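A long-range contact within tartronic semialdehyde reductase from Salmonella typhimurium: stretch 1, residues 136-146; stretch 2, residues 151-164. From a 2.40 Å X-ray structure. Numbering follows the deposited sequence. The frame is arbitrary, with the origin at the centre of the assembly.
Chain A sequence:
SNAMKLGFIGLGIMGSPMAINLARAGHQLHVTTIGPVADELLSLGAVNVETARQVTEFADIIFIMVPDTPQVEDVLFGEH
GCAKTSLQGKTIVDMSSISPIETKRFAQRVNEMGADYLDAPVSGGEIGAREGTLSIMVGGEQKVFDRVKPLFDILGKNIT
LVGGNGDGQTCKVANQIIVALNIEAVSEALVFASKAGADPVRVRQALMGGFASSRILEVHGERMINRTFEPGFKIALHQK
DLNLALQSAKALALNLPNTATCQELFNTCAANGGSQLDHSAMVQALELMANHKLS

Stretch 1, residues 136-146: IMVGGEQKVFD
Stretch 2, residues 151-164: LFDILGKNITLVGG

Stretch 1 starts in a β-strand that includes Ile-136, Met-137 and Val-138, and passes through Glu-141, at the N-cap position, into a helix from Gln-142. Stretch 2 begins in a helix, residues 151-155, leaves helical geometry at Gly-156 (phi/psi -164/179°), turns a corner at Lys-157 and continues as a strand to Gly-163. The two strands are parallel neighbours, their axes 4.4 Å apart at closest approach and inclined by 31°. Ile-136 pairs with Ile-159, Met-137 with Thr-160 and Val-138 with Leu-161, at CA-CA distances of 4.5, 4.9 and 4.5 Å.

The hydrogen bonds alternate as parallel pairing requires: Ile-136 N to Asn-158 O (2.5 Å), Thr-160 N to Ile-136 O (2.7 Å), Val-138 N to Thr-160 O (2.7 Å) and Val-162 N to Val-138 O (2.7 Å). Val-162, at phi/psi -85/-34°, lies in a β-bulge that shifts the register by one, so Gly-139 pairs with Gly-163 and Gly-140 N donates to Gly-163 O (2.7 Å). Glycine suits this end: an ideal CB on Gly-139 would lie 2.7 Å from Gly-164 O, and the backbone of Gly-140 (159/-168°) would jam a CB against the preceding carbonyl.

Ile-136, Val-138, Ile-159 and Leu-161 share one face of the sheet, packed beneath both helices. The strand of stretch 2 and the helix of stretch 1 run nearly antiparallel, 165° between directions and 10.2 Å between axes. Phe-145 (chi1 t, chi2 90°) points toward the sheet; Leu-161 CB sits over its ring face, 4.0 Å from the centroid, while Phe-145 CE1 meets Ile-159 CG2 at the ring edge (3.5 Å). Leu-161 (t, p) also brings CD1 to 3.5 Å from Phe-145 CD1 and 3.8 Å from Val-138 CG1.

From the other helix, Phe-152 (chi1 m, chi2 -38°) covers Ile-136 CG2 with one ring face and places CE2 3.8 Å from Val-138 CG2. Ile-136 (m, t) extends CD1 to 4.2 Å from Leu-155 CB and 3.9 Å from Ile-159 CG1 (Ile-159 is m, p). An ideal CB on Gly-156 would be tight against Ile-136 CD1, at 3.3 Å.

Met-137, a selenomethionine, and Thr-160 (chi1 m) occupy the opposite face. Met-137 CB lies 3.8 Å from Val-162 CG2 (Val-162 chi1 t), but the end of its side chain leads away. The contact buries 768 Å² over both stretches, with branched aliphatic and aromatic groups filling the space between sheet and helices.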

# COMPACT_ATOMS: atom_id res chain seq x y z
N ILE A 136 16.43 -26.66 -4.91
CA ILE A 136 17.47 -25.98 -5.66
C ILE A 136 17.02 -25.51 -7.04
O ILE A 136 16.66 -26.33 -7.90
CB ILE A 136 18.69 -26.91 -5.79
CG1 ILE A 136 19.14 -27.37 -4.40
CG2 ILE A 136 19.80 -26.21 -6.50
CD1 ILE A 136 20.21 -28.47 -4.42
N MSE A 137 17.03 -24.20 -7.27
CA MSE A 137 16.64 -23.65 -8.56
C MSE A 137 17.93 -23.24 -9.26
O MSE A 137 18.73 -22.50 -8.70
CB MSE A 137 15.69 -22.47 -8.37
CG MSE A 137 15.41 -22.17 -6.92
SE MSE A 137 13.60 -21.64 -6.55
CE MSE A 137 13.59 -21.94 -4.63
N VAL A 138 18.11 -23.71 -10.49
CA VAL A 138 19.35 -23.48 -11.21
C VAL A 138 19.32 -22.75 -12.55
O VAL A 138 18.52 -23.05 -13.43
CB VAL A 138 20.06 -24.85 -11.48
CG1 VAL A 138 21.43 -24.62 -12.10
CG2 VAL A 138 20.16 -25.66 -10.20
N GLY A 139 20.25 -21.81 -12.70
CA GLY A 139 20.36 -21.07 -13.94
C GLY A 139 21.67 -21.45 -14.60
O GLY A 139 22.73 -21.41 -13.96
N GLY A 140 21.61 -21.82 -15.88
CA GLY A 140 22.82 -22.19 -16.59
C GLY A 140 22.58 -23.06 -17.81
O GLY A 140 21.44 -23.20 -18.26
N GLU A 141 23.67 -23.62 -18.34
CA GLU A 141 23.62 -24.50 -19.50
C GLU A 141 23.33 -25.93 -19.05
O GLU A 141 23.96 -26.42 -18.12
CB GLU A 141 24.95 -24.45 -20.23
CG GLU A 141 25.11 -23.21 -21.08
CD GLU A 141 26.50 -22.62 -21.01
OE1 GLU A 141 26.82 -21.78 -21.88
OE2 GLU A 141 27.27 -22.96 -20.08
N GLN A 142 22.39 -26.59 -19.71
CA GLN A 142 22.01 -27.96 -19.35
C GLN A 142 23.15 -28.96 -19.08
O GLN A 142 23.18 -29.57 -18.01
CB GLN A 142 21.05 -28.54 -20.38
CG GLN A 142 20.43 -29.85 -19.94
CD GLN A 142 19.16 -30.17 -20.69
OE1 GLN A 142 18.35 -29.28 -20.95
NE2 GLN A 142 18.98 -31.45 -21.03
N LYS A 143 24.07 -29.13 -20.02
CA LYS A 143 25.19 -30.06 -19.83
C LYS A 143 25.94 -29.76 -18.52
O LYS A 143 26.35 -30.67 -17.80
CB LYS A 143 26.19 -29.97 -21.00
CG LYS A 143 25.59 -30.15 -22.39
CD LYS A 143 25.39 -31.59 -22.77
CE LYS A 143 24.78 -31.70 -24.16
NZ LYS A 143 25.61 -31.03 -25.20
N VAL A 144 26.13 -28.47 -18.22
CA VAL A 144 26.80 -28.05 -17.00
C VAL A 144 25.94 -28.48 -15.82
O VAL A 144 26.42 -29.05 -14.83
CB VAL A 144 26.96 -26.52 -16.95
CG1 VAL A 144 27.76 -26.11 -15.73
CG2 VAL A 144 27.62 -26.03 -18.23
N PHE A 145 24.64 -28.21 -15.92
CA PHE A 145 23.70 -28.60 -14.89
C PHE A 145 23.76 -30.12 -14.73
O PHE A 145 23.83 -30.62 -13.61
CB PHE A 145 22.28 -28.19 -15.29
CG PHE A 145 21.20 -28.80 -14.41
CD1 PHE A 145 20.76 -28.14 -13.27
CD2 PHE A 145 20.66 -30.05 -14.73
CE1 PHE A 145 19.80 -28.72 -12.44
CE2 PHE A 145 19.70 -30.63 -13.91
CZ PHE A 145 19.26 -29.96 -12.76
N ASP A 146 23.74 -30.84 -15.85
CA ASP A 146 23.79 -32.31 -15.82
C ASP A 146 25.04 -32.82 -15.13
O ASP A 146 25.00 -33.85 -14.46
CB ASP A 146 23.73 -32.88 -17.23
CG ASP A 146 22.34 -32.81 -17.85
OD1 ASP A 146 21.36 -33.07 -17.12
OD2 ASP A 146 22.22 -32.50 -19.06
N LEU A 151 25.84 -34.05 -7.59
CA LEU A 151 26.20 -33.38 -6.35
C LEU A 151 24.95 -32.69 -5.79
O LEU A 151 24.68 -32.77 -4.60
CB LEU A 151 27.29 -32.36 -6.60
CG LEU A 151 28.48 -32.89 -7.39
CD1 LEU A 151 29.53 -31.80 -7.49
CD2 LEU A 151 29.05 -34.14 -6.72
N PHE A 152 24.21 -32.01 -6.65
CA PHE A 152 22.98 -31.37 -6.18
C PHE A 152 22.10 -32.43 -5.52
O PHE A 152 21.45 -32.17 -4.50
CB PHE A 152 22.21 -30.73 -7.34
CG PHE A 152 22.81 -29.45 -7.86
CD1 PHE A 152 23.39 -28.52 -6.99
CD2 PHE A 152 22.74 -29.14 -9.21
CE1 PHE A 152 23.89 -27.29 -7.46
CE2 PHE A 152 23.24 -27.91 -9.70
CZ PHE A 152 23.81 -26.99 -8.82
N ASP A 153 22.10 -33.64 -6.10
CA ASP A 153 21.29 -34.76 -5.60
C ASP A 153 21.61 -35.10 -4.16
O ASP A 153 20.76 -35.60 -3.44
CB ASP A 153 21.49 -36.02 -6.46
CG ASP A 153 20.61 -36.04 -7.69
OD1 ASP A 153 20.88 -36.85 -8.61
OD2 ASP A 153 19.64 -35.26 -7.75
N ILE A 154 22.85 -34.85 -3.76
CA ILE A 154 23.27 -35.12 -2.40
C ILE A 154 22.82 -33.97 -1.50
O ILE A 154 22.48 -34.18 -0.35
CB ILE A 154 24.80 -35.21 -2.30
CG1 ILE A 154 25.30 -36.32 -3.20
CG2 ILE A 154 25.21 -35.45 -0.86
CD1 ILE A 154 26.79 -36.33 -3.34
N LEU A 155 22.80 -32.76 -2.05
CA LEU A 155 22.42 -31.57 -1.30
C LEU A 155 20.92 -31.30 -1.11
O LEU A 155 20.54 -30.62 -0.17
CB LEU A 155 23.08 -30.34 -1.93
CG LEU A 155 24.60 -30.37 -2.04
CD1 LEU A 155 25.09 -29.15 -2.82
CD2 LEU A 155 25.21 -30.39 -0.66
N GLY A 156 20.08 -31.81 -2.00
CA GLY A 156 18.65 -31.56 -1.85
C GLY A 156 17.76 -32.48 -2.67
O GLY A 156 18.25 -33.34 -3.39
N LYS A 157 16.44 -32.30 -2.56
CA LYS A 157 15.49 -33.13 -3.30
C LYS A 157 15.05 -32.41 -4.56
O LYS A 157 15.39 -32.82 -5.66
CB LYS A 157 14.24 -33.43 -2.47
CG LYS A 157 14.43 -34.36 -1.29
CD LYS A 157 13.09 -34.90 -0.78
CE LYS A 157 13.31 -36.07 0.17
NZ LYS A 157 12.05 -36.79 0.47
N ASN A 158 14.29 -31.34 -4.38
CA ASN A 158 13.79 -30.59 -5.51
C ASN A 158 14.85 -29.76 -6.22
O ASN A 158 15.18 -28.65 -5.79
CB ASN A 158 12.62 -29.68 -5.08
CG ASN A 158 11.37 -30.47 -4.76
OD1 ASN A 158 11.23 -31.63 -5.15
ND2 ASN A 158 10.44 -29.83 -4.05
N ILE A 159 15.39 -30.31 -7.30
CA ILE A 159 16.38 -29.58 -8.08
C ILE A 159 15.68 -29.27 -9.37
O ILE A 159 15.06 -30.14 -9.97
CB ILE A 159 17.63 -30.42 -8.37
CG1 ILE A 159 18.39 -30.71 -7.08
CG2 ILE A 159 18.54 -29.67 -9.34
CD1 ILE A 159 17.87 -31.87 -6.28
N THR A 160 15.78 -28.03 -9.80
CA THR A 160 15.12 -27.63 -11.02
C THR A 160 15.98 -26.69 -11.82
O THR A 160 16.46 -25.68 -11.30
CB THR A 160 13.79 -26.90 -10.70
OG1 THR A 160 12.90 -27.80 -10.04
CG2 THR A 160 13.15 -26.37 -11.96
N LEU A 161 16.19 -27.02 -13.09
CA LEU A 161 16.96 -26.16 -13.97
C LEU A 161 15.88 -25.21 -14.45
O LEU A 161 14.96 -25.61 -15.16
CB LEU A 161 17.54 -26.93 -15.14
CG LEU A 161 18.44 -26.10 -16.05
CD1 LEU A 161 19.55 -25.46 -15.24
CD2 LEU A 161 19.00 -26.98 -17.16
N VAL A 162 16.00 -23.95 -14.04
CA VAL A 162 15.00 -22.93 -14.39
C VAL A 162 15.23 -22.28 -15.76
O VAL A 162 14.27 -21.93 -16.45
CB VAL A 162 14.95 -21.83 -13.31
CG1 VAL A 162 13.96 -20.77 -13.70
CG2 VAL A 162 14.56 -22.44 -11.96
N GLY A 163 16.50 -22.13 -16.14
CA GLY A 163 16.83 -21.51 -17.41
C GLY A 163 18.30 -21.17 -17.44
O GLY A 163 19.11 -21.84 -16.80
N GLY A 164 18.65 -20.12 -18.17
CA GLY A 164 20.04 -19.71 -18.27
C GLY A 164 20.49 -18.93 -17.06
O GLY A 164 19.68 -18.59 -16.20